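Local coordinates for protein lovastatin nonaketide synthase, polyketide synthase component (Aspergillus terreus, PDB 7CPX) that builds the nonaketide core of lovastatin, dihydromonacolin L, from malonyl-CoA, with S-adenosylmethionine as methyl donor and NADPH as reductant, as a multidomain, homodimeric polyketide synthase, at residues A[1685-1697]-A[1715-1728]. The protein carries 2 engineered substitutions. Sequence-based numbering, arbitrary orientation.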
loop_
_atom_site.group_PDB
_atom_site.type_symbol
_atom_site.label_atom_id
_atom_site.label_comp_id
_atom_site.label_asym_id
_atom_site.label_seq_id
_atom_site.Cartn_x
_atom_site.Cartn_y
_atom_site.Cartn_z
ATOM N N LEU A 1685 55.353 71.843 24.611
ATOM C CA LEU A 1685 54.021 71.460 25.048
ATOM C C LEU A 1685 54.135 70.306 26.030
ATOM O O LEU A 1685 55.040 69.471 25.906
ATOM C CB LEU A 1685 53.133 71.038 23.867
ATOM C CG LEU A 1685 52.860 72.097 22.801
ATOM C CD1 LEU A 1685 52.110 71.482 21.635
ATOM C CD2 LEU A 1685 52.073 73.259 23.383
ATOM N N PRO A 1686 53.237 70.227 27.012
ATOM C CA PRO A 1686 53.231 69.064 27.905
ATOM C C PRO A 1686 52.543 67.873 27.256
ATOM O O PRO A 1686 51.486 68.003 26.632
ATOM C CB PRO A 1686 52.457 69.563 29.132
ATOM C CG PRO A 1686 51.579 70.645 28.616
ATOM C CD PRO A 1686 52.255 71.248 27.418
ATOM N N MET A 1687 53.158 66.701 27.407
ATOM C CA MET A 1687 52.650 65.497 26.761
ATOM C C MET A 1687 51.490 64.859 27.513
ATOM O O MET A 1687 50.808 63.998 26.945
ATOM C CB MET A 1687 53.777 64.479 26.588
ATOM C CG MET A 1687 54.677 64.777 25.401
ATOM S SD MET A 1687 55.890 63.486 25.074
ATOM C CE MET A 1687 56.555 64.045 23.509
ATOM N N LYS A 1688 51.248 65.250 28.763
ATOM C CA LYS A 1688 50.055 64.852 29.498
ATOM C C LYS A 1688 49.034 65.982 29.526
ATOM O O LYS A 1688 48.293 66.144 30.498
ATOM C CB LYS A 1688 50.416 64.419 30.918
ATOM C CG LYS A 1688 51.402 63.262 30.985
ATOM C CD LYS A 1688 50.856 62.017 30.301
ATOM C CE LYS A 1688 51.809 60.844 30.440
ATOM N NZ LYS A 1688 51.304 59.635 29.734
ATOM N N SER A 1689 48.991 66.767 28.454
ATOM C CA SER A 1689 48.161 67.958 28.412
ATOM C C SER A 1689 46.680 67.608 28.390
ATOM O O SER A 1689 46.264 66.576 27.856
ATOM C CB SER A 1689 48.497 68.790 27.177
ATOM O OG SER A 1689 47.642 69.915 27.076
ATOM N N THR A 1690 45.883 68.491 28.982
ATOM C CA THR A 1690 44.435 68.492 28.813
ATOM C C THR A 1690 44.097 69.661 27.897
ATOM O O THR A 1690 44.285 70.824 28.267
ATOM C CB THR A 1690 43.720 68.609 30.156
ATOM O OG1 THR A 1690 44.128 67.536 31.014
ATOM C CG2 THR A 1690 42.215 68.550 29.962
ATOM N N PHE A 1691 43.625 69.355 26.695
ATOM C CA PHE A 1691 43.403 70.377 25.685
ATOM C C PHE A 1691 41.941 70.805 25.649
ATOM O O PHE A 1691 41.024 69.993 25.783
ATOM C CB PHE A 1691 43.823 69.874 24.305
ATOM C CG PHE A 1691 45.289 70.011 24.022
ATOM C CD1 PHE A 1691 45.793 71.168 23.459
ATOM C CD2 PHE A 1691 46.160 68.971 24.295
ATOM C CE1 PHE A 1691 47.141 71.294 23.186
ATOM C CE2 PHE A 1691 47.508 69.089 24.021
ATOM C CZ PHE A 1691 48.000 70.252 23.469
ATOM N N VAL A 1692 41.737 72.106 25.469
ATOM C CA VAL A 1692 40.420 72.695 25.265
ATOM C C VAL A 1692 40.485 73.436 23.940
ATOM O O VAL A 1692 41.146 74.477 23.838
ATOM C CB VAL A 1692 40.017 73.639 26.405
ATOM C CG1 VAL A 1692 38.630 74.208 26.153
ATOM C CG2 VAL A 1692 40.067 72.907 27.736
ATOM N N MET A 1693 39.808 72.909 22.928
ATOM C CA MET A 1693 39.976 73.357 21.551
ATOM C C MET A 1693 38.759 74.174 21.138
ATOM O O MET A 1693 37.660 73.631 20.984
ATOM C CB MET A 1693 40.171 72.162 20.624
ATOM C CG MET A 1693 41.192 71.152 21.126
ATOM S SD MET A 1693 42.866 71.809 21.200
ATOM C CE MET A 1693 43.199 72.052 19.459
ATOM N N LEU A 1694 38.962 75.476 20.960
ATOM C CA LEU A 1694 37.959 76.363 20.391
ATOM C C LEU A 1694 38.158 76.564 18.895
ATOM O O LEU A 1694 37.501 77.425 18.301
ATOM C CB LEU A 1694 37.986 77.717 21.104
ATOM C CG LEU A 1694 37.335 77.781 22.489
ATOM C CD1 LEU A 1694 37.931 76.749 23.434
ATOM C CD2 LEU A 1694 37.473 79.180 23.070
ATOM N N THR A 1695 39.050 75.787 18.278
ATOM C CA THR A 1695 39.358 75.983 16.866
ATOM C C THR A 1695 38.121 75.801 15.999
ATOM O O THR A 1695 37.905 76.558 15.046
ATOM C CB THR A 1695 40.458 75.013 16.431
ATOM O OG1 THR A 1695 40.027 73.665 16.655
ATOM C CG2 THR A 1695 41.732 75.272 17.216
ATOM N N GLU A 1696 37.297 74.798 16.309
ATOM C CA GLU A 1696 36.103 74.560 15.508
ATOM C C GLU A 1696 35.143 75.738 15.566
ATOM O O GLU A 1696 34.434 75.992 14.586
ATOM C CB GLU A 1696 35.402 73.283 15.972
ATOM C CG GLU A 1696 36.346 72.125 16.232
ATOM C CD GLU A 1696 37.403 71.985 15.155
ATOM O OE1 GLU A 1696 37.080 72.202 13.968
ATOM O OE2 GLU A 1696 38.560 71.668 15.501
ATOM N N LEU A 1697 35.103 76.460 16.687
ATOM C CA LEU A 1697 34.387 77.729 16.711
ATOM C C LEU A 1697 35.022 78.723 15.751
ATOM O O LEU A 1697 34.313 79.482 15.080
ATOM C CB LEU A 1697 34.367 78.295 18.131
ATOM C CG LEU A 1697 33.974 77.312 19.238
ATOM C CD1 LEU A 1697 33.881 78.023 20.577
ATOM C CD2 LEU A 1697 32.664 76.611 18.913
ATOM N N LEU A 1715 50.255 66.348 16.169
ATOM C CA LEU A 1715 51.016 66.831 17.316
ATOM C C LEU A 1715 50.122 66.979 18.543
ATOM O O LEU A 1715 50.528 66.648 19.664
ATOM C CB LEU A 1715 51.687 68.158 16.961
ATOM C CG LEU A 1715 52.212 69.027 18.102
ATOM C CD1 LEU A 1715 53.529 69.674 17.711
ATOM C CD2 LEU A 1715 51.189 70.088 18.476
ATOM N N LEU A 1716 48.902 67.477 18.344
ATOM C CA LEU A 1716 47.956 67.611 19.445
ATOM C C LEU A 1716 47.659 66.256 20.073
ATOM O O LEU A 1716 47.667 66.111 21.300
ATOM C CB LEU A 1716 46.670 68.267 18.936
ATOM C CG LEU A 1716 45.391 68.060 19.748
ATOM C CD1 LEU A 1716 45.548 68.594 21.155
ATOM C CD2 LEU A 1716 44.223 68.730 19.050
ATOM N N LEU A 1717 47.404 65.246 19.240
ATOM C CA LEU A 1717 47.158 63.909 19.769
ATOM C C LEU A 1717 48.374 63.394 20.524
ATOM O O LEU A 1717 48.242 62.780 21.589
ATOM C CB LEU A 1717 46.793 62.944 18.640
ATOM C CG LEU A 1717 45.588 63.285 17.762
ATOM C CD1 LEU A 1717 45.186 62.071 16.940
ATOM C CD2 LEU A 1717 44.417 63.795 18.585
ATOM N N THR A 1718 49.570 63.635 19.984
ATOM C CA THR A 1718 50.782 63.148 20.633
ATOM C C THR A 1718 50.963 63.778 22.008
ATOM O O THR A 1718 51.318 63.089 22.972
ATOM C CB THR A 1718 51.999 63.432 19.752
ATOM O OG1 THR A 1718 51.806 62.844 18.461
ATOM C CG2 THR A 1718 53.261 62.861 20.384
ATOM N N TYR A 1719 50.723 65.085 22.121
ATOM C CA TYR A 1719 50.932 65.785 23.382
ATOM C C TYR A 1719 49.717 65.752 24.299
ATOM O O TYR A 1719 49.798 66.271 25.418
ATOM C CB TYR A 1719 51.310 67.244 23.125
ATOM C CG TYR A 1719 52.739 67.444 22.684
ATOM C CD1 TYR A 1719 53.768 67.519 23.613
ATOM C CD2 TYR A 1719 53.059 67.567 21.342
ATOM C CE1 TYR A 1719 55.077 67.704 23.214
ATOM C CE2 TYR A 1719 54.364 67.754 20.933
ATOM C CZ TYR A 1719 55.369 67.822 21.872
ATOM O OH TYR A 1719 56.670 68.008 21.468
ATOM N N ALA A 1720 48.607 65.164 23.868
ATOM C CA ALA A 1720 47.358 65.219 24.615
ATOM C C ALA A 1720 47.090 63.891 25.309
ATOM O O ALA A 1720 47.187 62.827 24.687
ATOM C CB ALA A 1720 46.188 65.566 23.694
ATOM N N SER A 1721 46.769 63.962 26.598
ATOM C CA SER A 1721 46.179 62.846 27.325
ATOM C C SER A 1721 44.677 63.001 27.485
ATOM O O SER A 1721 43.955 61.999 27.517
ATOM C CB SER A 1721 46.822 62.712 28.709
ATOM O OG SER A 1721 46.595 63.873 29.489
ATOM N N ASN A 1722 44.200 64.241 27.586
ATOM C CA ASN A 1722 42.784 64.560 27.586
ATOM C C ASN A 1722 42.566 65.751 26.667
ATOM O O ASN A 1722 43.465 66.574 26.478
ATOM C CB ASN A 1722 42.275 64.884 28.996
ATOM C CG ASN A 1722 42.408 63.713 29.947
ATOM O OD1 ASN A 1722 42.374 62.555 29.533
ATOM N ND2 ASN A 1722 42.558 64.009 31.232
ATOM N N THR A 1723 41.377 65.832 26.077
ATOM C CA THR A 1723 41.078 66.968 25.219
ATOM C C THR A 1723 39.575 67.141 25.073
ATOM O O THR A 1723 38.817 66.165 25.044
ATOM C CB THR A 1723 41.711 66.819 23.835
ATOM O OG1 THR A 1723 43.120 66.596 23.964
ATOM C CG2 THR A 1723 41.462 68.080 23.016
ATOM N N VAL A 1724 39.166 68.404 24.962
ATOM C CA VAL A 1724 37.782 68.785 24.714
ATOM C C VAL A 1724 37.762 69.760 23.548
ATOM O O VAL A 1724 38.462 70.779 23.571
ATOM C CB VAL A 1724 37.134 69.424 25.956
ATOM C CG1 VAL A 1724 35.652 69.664 25.716
ATOM C CG2 VAL A 1724 37.354 68.553 27.180
ATOM N N TRP A 1725 36.962 69.451 22.534
ATOM C CA TRP A 1725 36.736 70.336 21.403
ATOM C C TRP A 1725 35.377 71.003 21.551
ATOM O O TRP A 1725 34.427 70.392 22.045
ATOM C CB TRP A 1725 36.799 69.567 20.083
ATOM C CG TRP A 1725 38.181 69.151 19.691
ATOM C CD1 TRP A 1725 38.998 69.769 18.791
ATOM C CD2 TRP A 1725 38.911 68.022 20.184
ATOM N NE1 TRP A 1725 40.191 69.097 18.694
ATOM C CE2 TRP A 1725 40.162 68.020 19.538
ATOM C CE3 TRP A 1725 38.624 67.010 21.105
ATOM C CZ2 TRP A 1725 41.130 67.050 19.789
ATOM C CZ3 TRP A 1725 39.582 66.043 21.347
ATOM C CH2 TRP A 1725 40.821 66.071 20.694
ATOM N N LEU A 1726 35.297 72.266 21.145
ATOM C CA LEU A 1726 34.054 73.026 21.162
ATOM C C LEU A 1726 33.671 73.366 19.731
ATOM O O LEU A 1726 34.475 73.947 18.995
ATOM C CB LEU A 1726 34.197 74.302 21.989
ATOM C CG LEU A 1726 34.622 74.140 23.448
ATOM C CD1 LEU A 1726 34.519 75.477 24.154
ATOM C CD2 LEU A 1726 33.773 73.091 24.144
ATOM N N THR A 1727 32.447 73.019 19.347
ATOM C CA THR A 1727 31.939 73.274 18.010
ATOM C C THR A 1727 30.663 74.097 18.106
ATOM O O THR A 1727 29.892 73.963 19.058
ATOM C CB THR A 1727 31.659 71.967 17.266
ATOM O OG1 THR A 1727 30.506 71.325 17.827
ATOM C CG2 THR A 1727 32.849 71.028 17.366
ATOM N N GLU A 1728 30.449 74.956 17.112
ATOM C CA GLU A 1728 29.281 75.835 17.069
ATOM C C GLU A 1728 28.261 75.217 16.120
ATOM O O GLU A 1728 28.278 75.457 14.913
ATOM C CB GLU A 1728 29.675 77.242 16.635
ATOM C CG GLU A 1728 28.499 78.194 16.481
ATOM C CD GLU A 1728 28.935 79.623 16.225
ATOM O OE1 GLU A 1728 30.152 79.853 16.064
ATOM O OE2 GLU A 1728 28.063 80.516 16.185
#
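Met1693 and Trp1725 run alongside each other from paired positions of adjacent parallel strands, and show how a helix and the two strands it connects share one core. The Met1693 chain, bent at chi2 (-65°) and chi3, lays CG over a face of the indole, 3.5 Å from the centroid of its five-membered ring, and carries CE on toward Leu1716 CD2 of the helix, tip to tip. Leu1716 CD1 covers one face of the Phe1691 ring, while Ala1720 CB touches Phe1691 CD2. Beneath these side chains the backbones are laced alternately: Phe1691 N donates to Asn1722 O, Val1724 N to Phe1691 O and Met1693 N to Val1724 O. At the start of the pairing a beta bulge shifts the register, and Ser1689 O accepts from both Ser1721 N (2.9 Å) and Asn1722 N (3.1 Å). On the reverse face Thr1690 OG1 and Asn1722 ND2 both bond to Asp1784 OD1, which ties the two strands together from outside. Buried Leu1685 lays CB over one face of the partly exposed Tyr1719 ring. The solvent side belongs to exposed Met1687, whose SD stands obliquely, 5.3 Å from the Tyr1719 ring centroid, a Met-aromatic contact. With strand 1644-1647 flanking strand 1689-1693, helix 1705-1719 and strand 1720-1728 complete a beta-alpha-beta crossover in a mainly parallel, probably Rossmann-like sheet.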